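Local coordinates for putative general stress protein 26 (Jannaschia sp., PDB 2QEA) that is of unknown function but probably binds a flavin nucleotide, as do relatives among the pyridoxamine 5'-phosphate oxidase-like proteins, at residues D79-L84 / P121-I126; A43-T48 / L116-P121; G75-L80 / S127-G132. One frame throughout, in Å; residues are numbered along the deposited sequence.

Contact 1 of 3, residues D79-L84 / P121-I126; sequences DLDGTL and PASGEI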
loop_
_atom_site.group_PDB
_atom_site.type_symbol
_atom_site.label_atom_id
_atom_site.label_comp_id
_atom_site.label_asym_id
_atom_site.label_seq_id
_atom_site.Cartn_x
_atom_site.Cartn_y
_atom_site.Cartn_z
ATOM N N ASP A 79 -1.528 0.702 -8.276
ATOM C CA ASP A 79 -2.965 0.745 -8.015
ATOM C C ASP A 79 -3.547 -0.019 -9.204
ATOM O O ASP A 79 -3.506 0.480 -10.329
ATOM C CB ASP A 79 -3.481 2.192 -7.953
ATOM C CG ASP A 79 -4.981 2.288 -7.648
ATOM O OD1 ASP A 79 -5.636 1.263 -7.355
ATOM O OD2 ASP A 79 -5.516 3.414 -7.694
ATOM N N LEU A 80 -4.074 -1.220 -8.944
ATOM C CA LEU A 80 -4.574 -2.124 -9.985
ATOM C C LEU A 80 -6.085 -2.333 -9.961
ATOM O O LEU A 80 -6.644 -2.564 -8.897
ATOM C CB LEU A 80 -3.937 -3.502 -9.801
ATOM C CG LEU A 80 -2.414 -3.599 -9.700
ATOM C CD1 LEU A 80 -2.046 -5.017 -9.323
ATOM C CD2 LEU A 80 -1.747 -3.177 -10.991
ATOM N N ASP A 81 -6.719 -2.254 -11.134
ATOM C CA ASP A 81 -8.134 -2.602 -11.321
ATOM C C ASP A 81 -8.126 -4.017 -11.891
ATOM O O ASP A 81 -7.259 -4.359 -12.704
ATOM C CB ASP A 81 -8.853 -1.656 -12.297
ATOM C CG ASP A 81 -9.103 -0.272 -11.715
ATOM O OD1 ASP A 81 -9.360 -0.145 -10.496
ATOM O OD2 ASP A 81 -9.070 0.703 -12.491
ATOM N N GLY A 82 -9.095 -4.831 -11.475
ATOM C CA GLY A 82 -9.183 -6.217 -11.929
ATOM C C GLY A 82 -10.478 -6.917 -11.572
ATOM O O GLY A 82 -11.507 -6.267 -11.402
ATOM N N THR A 83 -10.407 -8.247 -11.473
ATOM C CA THR A 83 -11.550 -9.104 -11.150
ATOM C C THR A 83 -11.146 -10.103 -10.062
ATOM O O THR A 83 -10.163 -10.827 -10.239
ATOM C CB THR A 83 -12.010 -9.890 -12.396
ATOM O OG1 THR A 83 -12.271 -8.979 -13.472
ATOM C CG2 THR A 83 -13.273 -10.706 -12.104
ATOM N N LEU A 84 -11.896 -10.128 -8.956
ATOM C CA LEU A 84 -11.677 -11.070 -7.846
ATOM C C LEU A 84 -12.737 -12.172 -7.946
ATOM O O LEU A 84 -13.899 -11.890 -8.253
ATOM C CB LEU A 84 -11.778 -10.360 -6.492
ATOM C CG LEU A 84 -11.382 -11.146 -5.236
ATOM C CD1 LEU A 84 -9.902 -11.509 -5.258
ATOM C CD2 LEU A 84 -11.704 -10.343 -3.983
ATOM N N PRO A 121 -5.447 -8.964 -12.710
ATOM C CA PRO A 121 -5.369 -7.537 -13.038
ATOM C C PRO A 121 -5.771 -7.242 -14.491
ATOM O O PRO A 121 -5.414 -8.003 -15.399
ATOM C CB PRO A 121 -3.885 -7.198 -12.813
ATOM C CG PRO A 121 -3.349 -8.302 -11.998
ATOM C CD PRO A 121 -4.096 -9.502 -12.460
ATOM N N ALA A 122 -6.535 -6.165 -14.672
ATOM C CA ALA A 122 -6.983 -5.682 -15.981
ATOM C C ALA A 122 -6.075 -4.540 -16.423
ATOM O O ALA A 122 -5.588 -4.529 -17.556
ATOM C CB ALA A 122 -8.417 -5.205 -15.897
ATOM N N SER A 123 -5.879 -3.574 -15.525
ATOM C CA SER A 123 -5.006 -2.416 -15.758
ATOM C C SER A 123 -4.576 -1.763 -14.446
ATOM O O SER A 123 -5.067 -2.126 -13.376
ATOM C CB SER A 123 -5.724 -1.392 -16.633
ATOM O OG SER A 123 -6.953 -1.003 -16.043
ATOM N N GLY A 124 -3.657 -0.807 -14.536
ATOM C CA GLY A 124 -3.189 -0.086 -13.351
ATOM C C GLY A 124 -2.040 0.874 -13.589
ATOM O O GLY A 124 -1.321 0.737 -14.581
ATOM N N GLU A 125 -1.889 1.846 -12.684
ATOM C CA GLU A 125 -0.795 2.813 -12.743
ATOM C C GLU A 125 0.292 2.251 -11.835
ATOM O O GLU A 125 0.090 2.160 -10.623
ATOM C CB GLU A 125 -1.237 4.214 -12.316
ATOM C CG GLU A 125 -0.187 5.288 -12.640
ATOM C CD GLU A 125 -0.674 6.730 -12.494
ATOM O OE1 GLU A 125 -1.889 6.972 -12.311
ATOM O OE2 GLU A 125 0.181 7.640 -12.585
ATOM N N ILE A 126 1.422 1.868 -12.441
ATOM C CA ILE A 126 2.542 1.203 -11.770
ATOM C C ILE A 126 3.804 2.067 -11.764
ATOM O O ILE A 126 4.121 2.687 -12.775
ATOM C CB ILE A 126 2.893 -0.129 -12.521
ATOM C CG1 ILE A 126 1.691 -1.088 -12.556
ATOM C CG2 ILE A 126 4.105 -0.835 -11.891
ATOM C CD1 ILE A 126 1.915 -2.314 -13.425
#

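Contact 2 of 3, residues A43-T48 / L116-P121; sequences AIWFIT and LLKFTP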
loop_
_atom_site.group_PDB
_atom_site.type_symbol
_atom_site.label_atom_id
_atom_site.label_comp_id
_atom_site.label_asym_id
_atom_site.label_seq_id
_atom_site.Cartn_x
_atom_site.Cartn_y
_atom_site.Cartn_z
ATOM N N ALA A 43 -2.224 -13.813 -12.766
ATOM C CA ALA A 43 -3.127 -13.762 -11.606
ATOM C C ALA A 43 -2.376 -13.640 -10.271
ATOM O O ALA A 43 -1.253 -14.139 -10.134
ATOM C CB ALA A 43 -4.012 -14.998 -11.591
ATOM N N ILE A 44 -3.017 -12.971 -9.305
ATOM C CA ILE A 44 -2.503 -12.791 -7.939
ATOM C C ILE A 44 -3.427 -13.616 -7.038
ATOM O O ILE A 44 -4.642 -13.392 -7.032
ATOM C CB ILE A 44 -2.498 -11.312 -7.493
ATOM C CG1 ILE A 44 -1.719 -10.437 -8.491
ATOM C CG2 ILE A 44 -1.888 -11.191 -6.094
ATOM C CD1 ILE A 44 -1.703 -8.950 -8.149
ATOM N N TRP A 45 -2.845 -14.547 -6.277
ATOM C CA TRP A 45 -3.598 -15.496 -5.442
ATOM C C TRP A 45 -3.587 -15.131 -3.955
ATOM O O TRP A 45 -2.572 -14.643 -3.446
ATOM C CB TRP A 45 -3.034 -16.906 -5.635
ATOM C CG TRP A 45 -2.997 -17.336 -7.076
ATOM C CD1 TRP A 45 -2.022 -17.060 -7.996
ATOM C CD2 TRP A 45 -3.984 -18.105 -7.763
ATOM N NE1 TRP A 45 -2.336 -17.623 -9.209
ATOM C CE2 TRP A 45 -3.537 -18.270 -9.097
ATOM C CE3 TRP A 45 -5.205 -18.680 -7.381
ATOM C CZ2 TRP A 45 -4.270 -18.989 -10.056
ATOM C CZ3 TRP A 45 -5.936 -19.394 -8.331
ATOM C CH2 TRP A 45 -5.464 -19.542 -9.657
ATOM N N PHE A 46 -4.720 -15.368 -3.279
ATOM C CA PHE A 46 -4.888 -15.100 -1.838
ATOM C C PHE A 46 -5.607 -16.260 -1.143
ATOM O O PHE A 46 -6.579 -16.791 -1.682
ATOM C CB PHE A 46 -5.711 -13.826 -1.600
ATOM C CG PHE A 46 -5.185 -12.610 -2.306
ATOM C CD1 PHE A 46 -4.247 -11.774 -1.693
ATOM C CD2 PHE A 46 -5.641 -12.289 -3.592
ATOM C CE1 PHE A 46 -3.758 -10.633 -2.355
ATOM C CE2 PHE A 46 -5.164 -11.160 -4.262
ATOM C CZ PHE A 46 -4.220 -10.327 -3.647
ATOM N N ILE A 47 -5.124 -16.639 0.044
ATOM C CA ILE A 47 -5.732 -17.678 0.883
ATOM C C ILE A 47 -6.449 -16.931 2.014
ATOM O O ILE A 47 -5.802 -16.198 2.770
ATOM C CB ILE A 47 -4.676 -18.653 1.460
ATOM C CG1 ILE A 47 -3.928 -19.368 0.327
ATOM C CG2 ILE A 47 -5.336 -19.686 2.373
ATOM C CD1 ILE A 47 -2.837 -20.317 0.799
ATOM N N THR A 48 -7.770 -17.110 2.112
ATOM C CA THR A 48 -8.604 -16.448 3.130
ATOM C C THR A 48 -9.679 -17.388 3.704
ATOM O O THR A 48 -9.812 -18.533 3.266
ATOM C CB THR A 48 -9.260 -15.172 2.543
ATOM O OG1 THR A 48 -9.945 -14.447 3.575
ATOM C CG2 THR A 48 -10.232 -15.517 1.410
ATOM N N LEU A 116 -9.641 -20.122 -1.573
ATOM C CA LEU A 116 -8.627 -19.584 -2.490
ATOM C C LEU A 116 -9.279 -18.513 -3.370
ATOM O O LEU A 116 -10.270 -18.798 -4.048
ATOM C CB LEU A 116 -8.040 -20.701 -3.368
ATOM C CG LEU A 116 -6.925 -20.370 -4.373
ATOM C CD1 LEU A 116 -5.685 -19.822 -3.678
ATOM C CD2 LEU A 116 -6.565 -21.603 -5.190
ATOM N N LEU A 117 -8.728 -17.294 -3.335
ATOM C CA LEU A 117 -9.193 -16.165 -4.152
ATOM C C LEU A 117 -8.170 -15.872 -5.258
ATOM O O LEU A 117 -6.961 -15.937 -5.013
ATOM C CB LEU A 117 -9.414 -14.914 -3.298
ATOM C CG LEU A 117 -10.489 -14.953 -2.206
ATOM C CD1 LEU A 117 -10.531 -13.617 -1.486
ATOM C CD2 LEU A 117 -11.870 -15.294 -2.766
ATOM N N LYS A 118 -8.669 -15.556 -6.458
ATOM C CA LYS A 118 -7.853 -15.262 -7.642
ATOM C C LYS A 118 -8.181 -13.850 -8.134
ATOM O O LYS A 118 -9.330 -13.576 -8.498
ATOM C CB LYS A 118 -8.160 -16.286 -8.745
ATOM C CG LYS A 118 -7.335 -16.148 -10.036
ATOM C CD LYS A 118 -7.780 -17.158 -11.092
ATOM C CE LYS A 118 -6.943 -17.045 -12.362
ATOM N NZ LYS A 118 -7.334 -18.039 -13.398
ATOM N N PHE A 119 -7.174 -12.971 -8.130
ATOM C CA PHE A 119 -7.299 -11.596 -8.618
ATOM C C PHE A 119 -6.564 -11.500 -9.954
ATOM O O PHE A 119 -5.345 -11.680 -9.996
ATOM C CB PHE A 119 -6.710 -10.594 -7.619
ATOM C CG PHE A 119 -6.805 -9.162 -8.074
ATOM C CD1 PHE A 119 -7.973 -8.428 -7.861
ATOM C CD2 PHE A 119 -5.733 -8.547 -8.739
ATOM C CE1 PHE A 119 -8.072 -7.099 -8.298
ATOM C CE2 PHE A 119 -5.821 -7.219 -9.179
ATOM C CZ PHE A 119 -6.992 -6.491 -8.957
ATOM N N THR A 120 -7.305 -11.221 -11.027
ATOM C CA THR A 120 -6.741 -11.058 -12.368
ATOM C C THR A 120 -6.669 -9.551 -12.636
ATOM O O THR A 120 -7.719 -8.913 -12.726
ATOM C CB THR A 120 -7.620 -11.737 -13.451
ATOM O OG1 THR A 120 -7.735 -13.138 -13.173
ATOM C CG2 THR A 120 -7.015 -11.549 -14.839
ATOM N N PRO A 121 -5.447 -8.964 -12.710
ATOM C CA PRO A 121 -5.369 -7.537 -13.038
ATOM C C PRO A 121 -5.771 -7.242 -14.491
ATOM O O PRO A 121 -5.414 -8.003 -15.399
ATOM C CB PRO A 121 -3.885 -7.198 -12.813
ATOM C CG PRO A 121 -3.349 -8.302 -11.998
ATOM C CD PRO A 121 -4.096 -9.502 -12.460
#

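Contact 3 of 3, residues G75-L80 / S127-G132; sequences GLYADL and SITEGG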
loop_
_atom_site.group_PDB
_atom_site.type_symbol
_atom_site.label_atom_id
_atom_site.label_comp_id
_atom_site.label_asym_id
_atom_site.label_seq_id
_atom_site.Cartn_x
_atom_site.Cartn_y
_atom_site.Cartn_z
ATOM N N GLY A 75 10.542 -1.578 -4.165
ATOM C CA GLY A 75 10.334 -0.396 -5.002
ATOM C C GLY A 75 9.240 -0.610 -6.038
ATOM O O GLY A 75 9.376 -0.161 -7.177
ATOM N N LEU A 76 8.178 -1.318 -5.637
ATOM C CA LEU A 76 7.025 -1.615 -6.484
ATOM C C LEU A 76 5.817 -0.929 -5.866
ATOM O O LEU A 76 5.463 -1.213 -4.718
ATOM C CB LEU A 76 6.780 -3.124 -6.569
ATOM C CG LEU A 76 5.610 -3.612 -7.439
ATOM C CD1 LEU A 76 5.751 -3.148 -8.885
ATOM C CD2 LEU A 76 5.506 -5.122 -7.372
ATOM N N TYR A 77 5.213 -0.017 -6.626
ATOM C CA TYR A 77 4.022 0.730 -6.213
ATOM C C TYR A 77 3.023 0.567 -7.350
ATOM O O TYR A 77 3.392 0.752 -8.514
ATOM C CB TYR A 77 4.366 2.204 -5.970
ATOM C CG TYR A 77 5.573 2.398 -5.077
ATOM C CD1 TYR A 77 5.438 2.478 -3.686
ATOM C CD2 TYR A 77 6.866 2.469 -5.621
ATOM C CE1 TYR A 77 6.563 2.641 -2.854
ATOM C CE2 TYR A 77 7.995 2.629 -4.801
ATOM C CZ TYR A 77 7.837 2.714 -3.420
ATOM O OH TYR A 77 8.942 2.875 -2.616
ATOM N N ALA A 78 1.782 0.199 -7.028
ATOM C CA ALA A 78 0.770 -0.052 -8.058
ATOM C C ALA A 78 -0.662 -0.003 -7.546
ATOM O O ALA A 78 -0.952 -0.573 -6.502
ATOM C CB ALA A 78 1.024 -1.413 -8.699
ATOM N N ASP A 79 -1.528 0.702 -8.276
ATOM C CA ASP A 79 -2.965 0.745 -8.015
ATOM C C ASP A 79 -3.547 -0.019 -9.204
ATOM O O ASP A 79 -3.506 0.480 -10.329
ATOM C CB ASP A 79 -3.481 2.192 -7.953
ATOM C CG ASP A 79 -4.981 2.288 -7.648
ATOM O OD1 ASP A 79 -5.636 1.263 -7.355
ATOM O OD2 ASP A 79 -5.516 3.414 -7.694
ATOM N N LEU A 80 -4.074 -1.220 -8.944
ATOM C CA LEU A 80 -4.574 -2.124 -9.985
ATOM C C LEU A 80 -6.085 -2.333 -9.961
ATOM O O LEU A 80 -6.644 -2.564 -8.897
ATOM C CB LEU A 80 -3.937 -3.502 -9.801
ATOM C CG LEU A 80 -2.414 -3.599 -9.700
ATOM C CD1 LEU A 80 -2.046 -5.017 -9.323
ATOM C CD2 LEU A 80 -1.747 -3.177 -10.991
ATOM N N SER A 127 4.505 2.096 -10.625
ATOM C CA SER A 127 5.809 2.762 -10.482
ATOM C C SER A 127 6.844 1.711 -10.062
ATOM O O SER A 127 6.587 0.907 -9.160
ATOM C CB SER A 127 5.780 3.892 -9.459
ATOM O OG SER A 127 4.939 4.943 -9.882
ATOM N N ILE A 128 7.988 1.721 -10.746
ATOM C CA ILE A 128 9.118 0.824 -10.508
ATOM C C ILE A 128 10.290 1.738 -10.145
ATOM O O ILE A 128 10.635 2.603 -10.948
ATOM C CB ILE A 128 9.436 0.018 -11.801
ATOM C CG1 ILE A 128 8.251 -0.869 -12.220
ATOM C CG2 ILE A 128 10.669 -0.848 -11.645
ATOM C CD1 ILE A 128 7.874 -1.945 -11.223
ATOM N N THR A 129 10.872 1.573 -8.950
ATOM C CA THR A 129 12.011 2.402 -8.486
ATOM C C THR A 129 13.176 1.570 -7.955
ATOM O O THR A 129 13.019 0.397 -7.631
ATOM C CB THR A 129 11.603 3.398 -7.366
ATOM O OG1 THR A 129 11.347 2.693 -6.144
ATOM C CG2 THR A 129 10.377 4.218 -7.766
ATOM N N GLU A 130 14.326 2.223 -7.791
ATOM C CA GLU A 130 15.557 1.574 -7.290
ATOM C C GLU A 130 15.527 1.105 -5.811
ATOM O O GLU A 130 16.470 0.440 -5.369
ATOM C CB GLU A 130 16.779 2.469 -7.571
ATOM C CG GLU A 130 17.048 2.640 -9.086
ATOM C CD GLU A 130 18.117 3.676 -9.445
ATOM O OE1 GLU A 130 18.598 3.629 -10.597
ATOM O OE2 GLU A 130 18.474 4.538 -8.612
ATOM N N GLY A 131 14.467 1.450 -5.065
ATOM C CA GLY A 131 14.259 1.013 -3.677
ATOM C C GLY A 131 14.510 2.124 -2.676
ATOM O O GLY A 131 14.343 3.304 -3.000
ATOM N N GLY A 132 14.882 1.734 -1.453
ATOM C CA GLY A 132 15.215 2.668 -0.363
ATOM C C GLY A 132 16.442 2.255 0.438
ATOM O O GLY A 132 16.531 2.567 1.631
HETATM O O HOH W 1 11.453 3.384 -3.415
#

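Contact 1 of 3, residues D79-L84 / P121-I126
L80 faces G124 in a non-hydrogen-bonded pair of the antiparallel strands 79-84 and 121-126. Its CB lies 4.0 Å from S123 O. CG is anti to the carbonyl carbon (chi1 -53°), and from there the two methyls part along the partner strand: CD2 passes over the backbone of G124 at 4.1 Å from its CA and goes on to I126 CG1, while CD1 makes a similarly loose apolar contact with P121 CG. Glycine fits at G124, since a beta carbon there would run into D79 O and, as L80 is placed, into its CD2. Leucine suits its place as well, because F9 of helix 2-13 and F67 of strand 63-71 also pack on it.

The opposite face of the sheet is polar, with D79, D81, S123 and E125 on it. D79 and D81 keep their carboxylates for partners elsewhere: D79 bonds to Q66 and to the backbone of L29 of the second subunit, D81 forms a salt bridge with K24.

The main chains carry the rest. D79 N gives a fairly straight bond to E125 O, but the return bond from E125 N to D79 O (3.2 Å) is bent to 137°. D81 N donates to S123 O at 2.8 Å, nearly along the C=O axis. D81 O is gripped twice, in the carbonyl plane by A122 N at 2.8 Å and from above that plane by S123 N at 3.2 Å. A122, the extra residue, has a helix-like psi of -50°, and its small CB rests 3.5 Å from D81 O. Two residues facing one across a strand pair define a classic beta bulge, here interrupting a long antiparallel pairing of the barrel-like sheet expected for an FMN-binding relative.

Contact 2 of 3, residues A43-T48 / L116-P121
Strand 44-49 pairs with the first part of strand 114-129 in the curved antiparallel sheet of this fold, and the pairing between 43-48 and 116-121 is regular. Two hydrogen-bonded pairs fix it: I44 with F119, and F46 with L117. Each pair has two N-H...O bonds, all four short and close to straight; L117 N to F46 O, at 2.8 Å and 177°, is the straightest.

One face carries W45, I47, L116 and K118. W45 has CG anti to its carbonyl carbon (chi1 -54°), K118 has CG anti to its backbone N, and the two side chains run alongside each other. The fully extended lysine lays its methylenes over one face of the indole, with CG 4.0 Å from the centroid of the six-membered ring in a CH-pi contact and CD 3.6 Å from W45 CH2. L116 meets the same ring at its edge, CG to W45 CE3 at 3.9 Å. F96 also stacks on the indole. An alanine in place of W45 would remove the surface on which K118 and L116 rest and would probably leave the lysine chain less fixed.

On the other face, which holds I44, F46, L117 and F119, the side chains meet through apolar contacts. F119 CB approaches the edge of the F46 ring in its plane, 3.7 Å from CE2, while I44 CD1 lies 4.1 Å from F119 CD2. Branched and aromatic residues suit this buried face, where W10 of helix 2-13 packs on I44 and L84 of strand 76-87 touches L117. The chemistry thus differs by face: mainly apolar packing on one, and on the other a lysine whose methylenes pack on the indole while its chain carries the ammonium beyond the six-membered ring.

Contact 3 of 3, residues G75-L80 / S127-G132
Side chains on both faces of the sheet define the contact between 75-80 and 127-132. On one face L76 and I128 lie side by side and point the same way. L76 has CG anti to its backbone N and I128 turns its second torsion to -63°, so that their CD1 methyls meet at 3.4 Å, a tight fit for two apolar tips. On the other face Y77 pairs with S127, and T129 crosses the phenol at about a right angle. T129 OG1 comes to the edge of the phenol ring, in its plane and 3.6 Å from Y77 CE2. Y77 and S127, a hydrogen-bonded pair, also touch through their CB atoms.

A water in the plane of the phenol joins the polar tips. It donates to Y77 OH at 2.7 Å, is hydrogen-bonded to T129 OG1 at 2.8 Å, and reaches G131 O in a weak bond, tying the turn after the strand to the tyrosine. The same hydroxyl is also hydrogen-bonded to D72.

The backbone bonds are well aligned: S127 N to Y77 O at 2.7 Å and 176°, Y77 N to S127 O, and T129 N to G75 O. Glycine suits G75: its phi is positive, and a beta carbon would come 2.4 Å from T129 O; T129 OG1 already lies 3.4 Å from G75 CA. G75 also belongs to a G1 bulge toward strand 63-71.

Helix 2-13 closes the L76-I128 face, with F9 on L76, and E8 and R12 on I128; R12 also bonds to T129 O. On the sheet face that carries Y77, S70 of strand 63-71 packs on its side chain, and P31 of the second subunit packs on Y77 and S127.

In the fold
Contacts 1 and 3 join the same two strands, 76-87 and 114-129, in succession and share D79 and L80, whereas contact 2 uses the earlier part of strand 114-129 to bring in strand 44-49. Contacts 1 and 2 meet at P121, and T83 O probably accepts a hydrogen bond from T120 N between them. Contact 3 is buried; the other two are partly so. Contacts 1 and 3 turn one face to the second subunit, which polar side chains and a tyrosine meet; no other chain touches contact 2, which relies on aromatic packing. Regular pairing in contact 2 thus contrasts with the classic bulge of contact 1 and with the glycines close to the partner backbone in contacts 1 and 3.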